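Long-range contact in D-glycerate 3-kinase (Cryptococcus neoformans var. grubii serotype A, PDB 6CKG), which probably phosphorylates D-glycerate at its 3-hydroxyl, using ATP as phosphate donor: residues A[120-133]-A[144-156]. Residues are numbered along the deposited sequence; the frame is centred on the assembly and turned at random. Where two conformers were deposited one is given.
Sequences LLEQCLAKLKSIND and DQRAQLPIYDKSL. With EDO (1,2-ethanediol), chain C.
Cys124 and Leu149 meet where helix 120-129 runs nearly antiparallel to strand 146-153, their axes 8.2 Å apart at an angle of 152°. Leu149 turns its CD2 methyl to Cys124 CB at 3.8 Å, while the small thiol, set beside its own backbone N (chi1 -74°), brings SG within 4.0 Å of Pro150 CD. A slim, weakly polar side chain suits a helix lying this close to a strand. One turn earlier, Leu120 and Pro150 point opposite ways as they pass, CD2 of the leucine touching CG of the rigid, apolar ring at 3.7 Å.

Toward the helix end, Ala147 offers just a methyl. Lys127 CG packs against this CB at 3.6 Å, Leu128 CD2 approaches it at 4.1 Å, and Ile131 CD1 also reaches it. With CG anti to the backbone N (chi1 -166°) and a bend at chi2, Lys127 runs roughly at right angles to the strand, bringing CE to 3.3 Å from Arg146 O; such a chain suits an exposed margin. Beyond the helix, Ile131 lays CG1 over the Gln145 carbonyl.

The strand pairs antiparallel with strand 162-171, where Val170 touches both Ile131 and Leu149. Leu128 also packs on Ala80 and Met82 of strand 79-83, at the edge of the main sheet. Leu121 and Leu125, their CB bonds pointing away from strand 146-153, rest on Met82 too, so the helix packs one side on the hairpin and another on strand 79-83.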
loop_
_atom_site.group_PDB
_atom_site.type_symbol
_atom_site.label_atom_id
_atom_site.label_comp_id
_atom_site.label_asym_id
_atom_site.label_seq_id
_atom_site.Cartn_x
_atom_site.Cartn_y
_atom_site.Cartn_z
ATOM N N LEU A 120 -9.799 7.358 -9.685
ATOM C CA LEU A 120 -8.620 8.222 -9.750
ATOM C C LEU A 120 -7.334 7.401 -9.754
ATOM O O LEU A 120 -6.399 7.709 -10.502
ATOM C CB LEU A 120 -8.621 9.211 -8.579
ATOM C CG LEU A 120 -7.530 10.285 -8.583
ATOM C CD1 LEU A 120 -7.607 11.129 -9.851
ATOM C CD2 LEU A 120 -7.616 11.181 -7.347
ATOM N N LEU A 121 -7.261 6.377 -8.904
ATOM C CA LEU A 121 -6.134 5.447 -8.930
ATOM C C LEU A 121 -5.936 4.851 -10.315
ATOM O O LEU A 121 -4.820 4.837 -10.846
ATOM C CB LEU A 121 -6.364 4.335 -7.907
ATOM C CG LEU A 121 -5.953 4.689 -6.486
ATOM C CD1 LEU A 121 -6.657 3.780 -5.471
ATOM C CD2 LEU A 121 -4.435 4.563 -6.388
ATOM N N GLU A 122 -7.013 4.342 -10.915
ATOM C CA GLU A 122 -6.899 3.738 -12.235
ATOM C C GLU A 122 -6.515 4.773 -13.281
ATOM O O GLU A 122 -5.654 4.505 -14.128
ATOM C CB GLU A 122 -8.202 3.042 -12.618
ATOM C CG GLU A 122 -8.517 1.853 -11.744
ATOM C CD GLU A 122 -9.735 1.092 -12.215
ATOM O OE1 GLU A 122 -9.994 1.078 -13.439
ATOM O OE2 GLU A 122 -10.435 0.518 -11.354
ATOM N N GLN A 123 -7.133 5.960 -13.236
ATOM C CA GLN A 123 -6.781 7.014 -14.183
ATOM C C GLN A 123 -5.305 7.388 -14.066
ATOM O O GLN A 123 -4.610 7.537 -15.076
ATOM C CB GLN A 123 -7.679 8.252 -13.978
ATOM C CG GLN A 123 -7.362 9.420 -14.926
ATOM C CD GLN A 123 -8.187 10.692 -14.650
ATOM O OE1 GLN A 123 -8.464 11.040 -13.501
ATOM N NE2 GLN A 123 -8.575 11.384 -15.718
ATOM N N CYS A 124 -4.806 7.551 -12.838
ATOM C CA CYS A 124 -3.425 8.002 -12.680
ATOM C C CYS A 124 -2.437 6.923 -13.092
ATOM O O CYS A 124 -1.432 7.212 -13.749
ATOM C CB CYS A 124 -3.174 8.439 -11.240
ATOM S SG CYS A 124 -3.967 10.067 -10.916
ATOM N N LEU A 125 -2.709 5.668 -12.740
ATOM C CA LEU A 125 -1.780 4.612 -13.119
ATOM C C LEU A 125 -1.772 4.410 -14.628
ATOM O O LEU A 125 -0.710 4.211 -15.224
ATOM C CB LEU A 125 -2.128 3.319 -12.379
ATOM C CG LEU A 125 -1.036 2.237 -12.365
ATOM C CD1 LEU A 125 0.373 2.845 -12.316
ATOM C CD2 LEU A 125 -1.255 1.340 -11.164
ATOM N N ALA A 126 -2.937 4.485 -15.273
ATOM C CA ALA A 126 -2.952 4.384 -16.731
ATOM C C ALA A 126 -2.226 5.563 -17.372
ATOM O O ALA A 126 -1.508 5.396 -18.369
ATOM C CB ALA A 126 -4.387 4.288 -17.244
ATOM N N LYS A 127 -2.381 6.758 -16.802
ATOM C CA LYS A 127 -1.665 7.922 -17.316
ATOM C C LYS A 127 -0.157 7.725 -17.210
ATOM O O LYS A 127 0.582 7.987 -18.166
ATOM C CB LYS A 127 -2.102 9.180 -16.562
ATOM C CG LYS A 127 -1.677 10.501 -17.224
ATOM C CD LYS A 127 -2.407 10.730 -18.538
ATOM C CE LYS A 127 -2.140 12.119 -19.111
ATOM N NZ LYS A 127 -2.831 13.182 -18.328
ATOM N N LEU A 128 0.325 7.288 -16.042
ATOM C CA LEU A 128 1.761 7.054 -15.900
ATOM C C LEU A 128 2.242 5.980 -16.864
ATOM O O LEU A 128 3.332 6.095 -17.439
ATOM C CB LEU A 128 2.106 6.674 -14.460
ATOM C CG LEU A 128 1.945 7.792 -13.424
ATOM C CD1 LEU A 128 2.010 7.259 -11.978
ATOM C CD2 LEU A 128 2.970 8.894 -13.640
ATOM N N LYS A 129 1.430 4.942 -17.084
ATOM C CA LYS A 129 1.873 3.826 -17.915
ATOM C C LYS A 129 1.946 4.188 -19.397
ATOM O O LYS A 129 2.663 3.520 -20.142
ATOM C CB LYS A 129 0.967 2.615 -17.686
ATOM C CG LYS A 129 1.212 1.938 -16.333
ATOM C CD LYS A 129 0.201 0.839 -16.039
ATOM C CE LYS A 129 0.480 -0.430 -16.819
ATOM N NZ LYS A 129 1.326 -1.392 -16.049
ATOM N N SER A 130 1.239 5.228 -19.837
ATOM C CA SER A 130 1.331 5.726 -21.202
ATOM C C SER A 130 2.251 6.935 -21.321
ATOM O O SER A 130 2.331 7.541 -22.398
ATOM C CB SER A 130 -0.060 6.086 -21.726
ATOM O OG SER A 130 -0.565 7.243 -21.079
ATOM N N ILE A 131 2.950 7.304 -20.246
ATOM C CA ILE A 131 3.671 8.579 -20.253
ATOM C C ILE A 131 4.901 8.574 -21.169
ATOM O O ILE A 131 5.397 9.651 -21.531
ATOM C CB ILE A 131 4.044 8.957 -18.804
ATOM C CG1 ILE A 131 4.201 10.471 -18.655
ATOM C CG2 ILE A 131 5.312 8.223 -18.349
ATOM C CD1 ILE A 131 4.139 10.922 -17.208
ATOM N N ASN A 132 5.403 7.408 -21.582
ATOM C CA ASN A 132 6.539 7.370 -22.501
ATOM C C ASN A 132 6.116 7.346 -23.963
ATOM O O ASN A 132 6.985 7.373 -24.847
ATOM C CB ASN A 132 7.430 6.154 -22.219
ATOM C CG ASN A 132 7.978 6.144 -20.814
ATOM O OD1 ASN A 132 8.125 7.192 -20.190
ATOM N ND2 ASN A 132 8.289 4.955 -20.304
ATOM N N ASP A 133 4.815 7.289 -24.240
ATOM C CA ASP A 133 4.344 7.205 -25.615
ATOM C C ASP A 133 4.708 8.469 -26.374
ATOM O O ASP A 133 4.614 9.580 -25.843
ATOM C CB ASP A 133 2.833 7.001 -25.666
ATOM C CG ASP A 133 2.413 5.623 -25.213
ATOM O OD1 ASP A 133 3.291 4.811 -24.849
ATOM O OD2 ASP A 133 1.193 5.361 -25.223
ATOM N N ASP A 144 2.401 16.625 -23.471
ATOM C CA ASP A 144 2.101 15.337 -24.091
ATOM C C ASP A 144 2.482 14.169 -23.172
ATOM O O ASP A 144 1.734 13.194 -23.039
ATOM C CB ASP A 144 2.826 15.210 -25.435
ATOM N N GLN A 145 3.645 14.281 -22.534
ATOM C CA GLN A 145 4.136 13.231 -21.652
ATOM C C GLN A 145 4.123 13.695 -20.198
ATOM O O GLN A 145 5.171 13.734 -19.543
ATOM C CB GLN A 145 5.548 12.813 -22.069
ATOM C CG GLN A 145 5.674 12.430 -23.538
ATOM C CD GLN A 145 7.082 11.984 -23.905
ATOM O OE1 GLN A 145 7.507 10.878 -23.565
ATOM N NE2 GLN A 145 7.814 12.848 -24.599
ATOM N N ARG A 146 2.945 14.049 -19.682
ATOM C CA ARG A 146 2.820 14.612 -18.344
ATOM C C ARG A 146 1.649 13.954 -17.629
ATOM O O ARG A 146 0.740 13.403 -18.255
ATOM C CB ARG A 146 2.645 16.143 -18.387
ATOM C CG ARG A 146 3.874 16.885 -18.935
ATOM C CD ARG A 146 3.669 18.389 -19.049
ATOM N NE ARG A 146 3.644 19.049 -17.746
ATOM C CZ ARG A 146 3.352 20.337 -17.564
ATOM N NH1 ARG A 146 3.060 21.115 -18.603
ATOM N NH2 ARG A 146 3.350 20.850 -16.340
ATOM N N ALA A 147 1.702 13.990 -16.299
ATOM C CA ALA A 147 0.613 13.522 -15.459
ATOM C C ALA A 147 0.577 14.367 -14.195
ATOM O O ALA A 147 1.555 15.029 -13.838
ATOM C CB ALA A 147 0.762 12.041 -15.112
ATOM N N GLN A 148 -0.582 14.373 -13.544
ATOM C CA GLN A 148 -0.789 15.089 -12.294
ATOM C C GLN A 148 -1.265 14.093 -11.247
ATOM O O GLN A 148 -2.210 13.337 -11.492
ATOM C CB GLN A 148 -1.812 16.224 -12.457
ATOM C CG GLN A 148 -1.373 17.383 -13.364
ATOM C CD GLN A 148 -1.491 17.064 -14.848
ATOM O OE1 GLN A 148 -2.391 16.337 -15.273
ATOM N NE2 GLN A 148 -0.569 17.605 -15.643
ATOM N N LEU A 149 -0.606 14.086 -10.092
ATOM C CA LEU A 149 -0.996 13.141 -9.060
ATOM C C LEU A 149 -1.567 13.852 -7.839
ATOM O O LEU A 149 -1.136 14.957 -7.494
ATOM C CB LEU A 149 0.198 12.278 -8.635
ATOM C CG LEU A 149 0.871 11.537 -9.796
ATOM C CD1 LEU A 149 2.076 10.754 -9.322
ATOM C CD2 LEU A 149 -0.114 10.614 -10.501
ATOM N N PRO A 150 -2.537 13.244 -7.158
ATOM C CA PRO A 150 -3.182 13.918 -6.029
ATOM C C PRO A 150 -2.311 13.877 -4.784
ATOM O O PRO A 150 -1.388 13.070 -4.657
ATOM C CB PRO A 150 -4.469 13.109 -5.817
ATOM C CG PRO A 150 -4.087 11.718 -6.243
ATOM C CD PRO A 150 -3.150 11.935 -7.443
ATOM N N ILE A 151 -2.615 14.794 -3.873
ATOM C CA ILE A 151 -2.014 14.857 -2.549
ATOM C C ILE A 151 -3.147 14.863 -1.539
ATOM O O ILE A 151 -4.114 15.616 -1.698
ATOM C CB ILE A 151 -1.138 16.112 -2.382
ATOM C CG1 ILE A 151 0.069 16.045 -3.322
ATOM C CG2 ILE A 151 -0.701 16.278 -0.930
ATOM C CD1 ILE A 151 0.903 17.330 -3.362
ATOM N N TYR A 152 -3.032 14.044 -0.503
ATOM C CA TYR A 152 -4.053 13.954 0.538
ATOM C C TYR A 152 -3.515 14.566 1.829
ATOM O O TYR A 152 -2.426 14.201 2.290
ATOM C CB TYR A 152 -4.481 12.496 0.743
ATOM C CG TYR A 152 -5.679 12.299 1.668
ATOM C CD1 TYR A 152 -6.993 12.351 1.176
ATOM C CD2 TYR A 152 -5.493 12.051 3.016
ATOM C CE1 TYR A 152 -8.094 12.157 2.014
ATOM C CE2 TYR A 152 -6.585 11.836 3.865
ATOM C CZ TYR A 152 -7.878 11.899 3.355
ATOM O OH TYR A 152 -8.943 11.688 4.186
ATOM N N ASP A 153 -4.268 15.515 2.401
ATOM C CA ASP A 153 -3.851 16.235 3.603
ATOM C C ASP A 153 -4.646 15.661 4.771
ATOM O O ASP A 153 -5.815 15.998 4.975
ATOM C CB ASP A 153 -4.046 17.738 3.435
ATOM C CG ASP A 153 -3.606 18.537 4.656
ATOM O OD1 ASP A 153 -3.383 17.960 5.739
ATOM O OD2 ASP A 153 -3.497 19.765 4.529
ATOM N N LYS A 154 -3.993 14.802 5.551
ATOM C CA LYS A 154 -4.667 14.095 6.631
ATOM C C LYS A 154 -5.111 15.011 7.757
ATOM O O LYS A 154 -5.906 14.581 8.593
ATOM C CB LYS A 154 -3.746 13.006 7.179
ATOM C CG LYS A 154 -3.314 12.022 6.113
ATOM C CD LYS A 154 -2.447 10.890 6.673
ATOM C CE LYS A 154 -2.385 9.727 5.681
ATOM N NZ LYS A 154 -1.296 8.790 6.016
ATOM N N SER A 155 -4.628 16.252 7.802
ATOM C CA SER A 155 -4.987 17.150 8.887
ATOM C C SER A 155 -6.313 17.865 8.664
ATOM O O SER A 155 -6.866 18.409 9.624
ATOM C CB SER A 155 -3.887 18.198 9.101
ATOM O OG SER A 155 -3.861 19.170 8.066
ATOM N N LEU A 156 -6.832 17.887 7.437
ATOM C CA LEU A 156 -8.034 18.667 7.165
ATOM C C LEU A 156 -9.241 18.072 7.888
ATOM O O LEU A 156 -9.241 16.914 8.306
ATOM C CB LEU A 156 -8.291 18.747 5.660
ATOM C CG LEU A 156 -7.144 19.444 4.919
ATOM C CD1 LEU A 156 -7.324 19.356 3.404
ATOM C CD2 LEU A 156 -7.023 20.873 5.391
HETATM C C1 EDO C . 1.633 12.020 -5.076
HETATM O O1 EDO C . 1.137 12.640 -3.871
HETATM C C2 EDO C . 0.954 10.667 -5.258
HETATM O O2 EDO C . 1.289 9.826 -4.145
#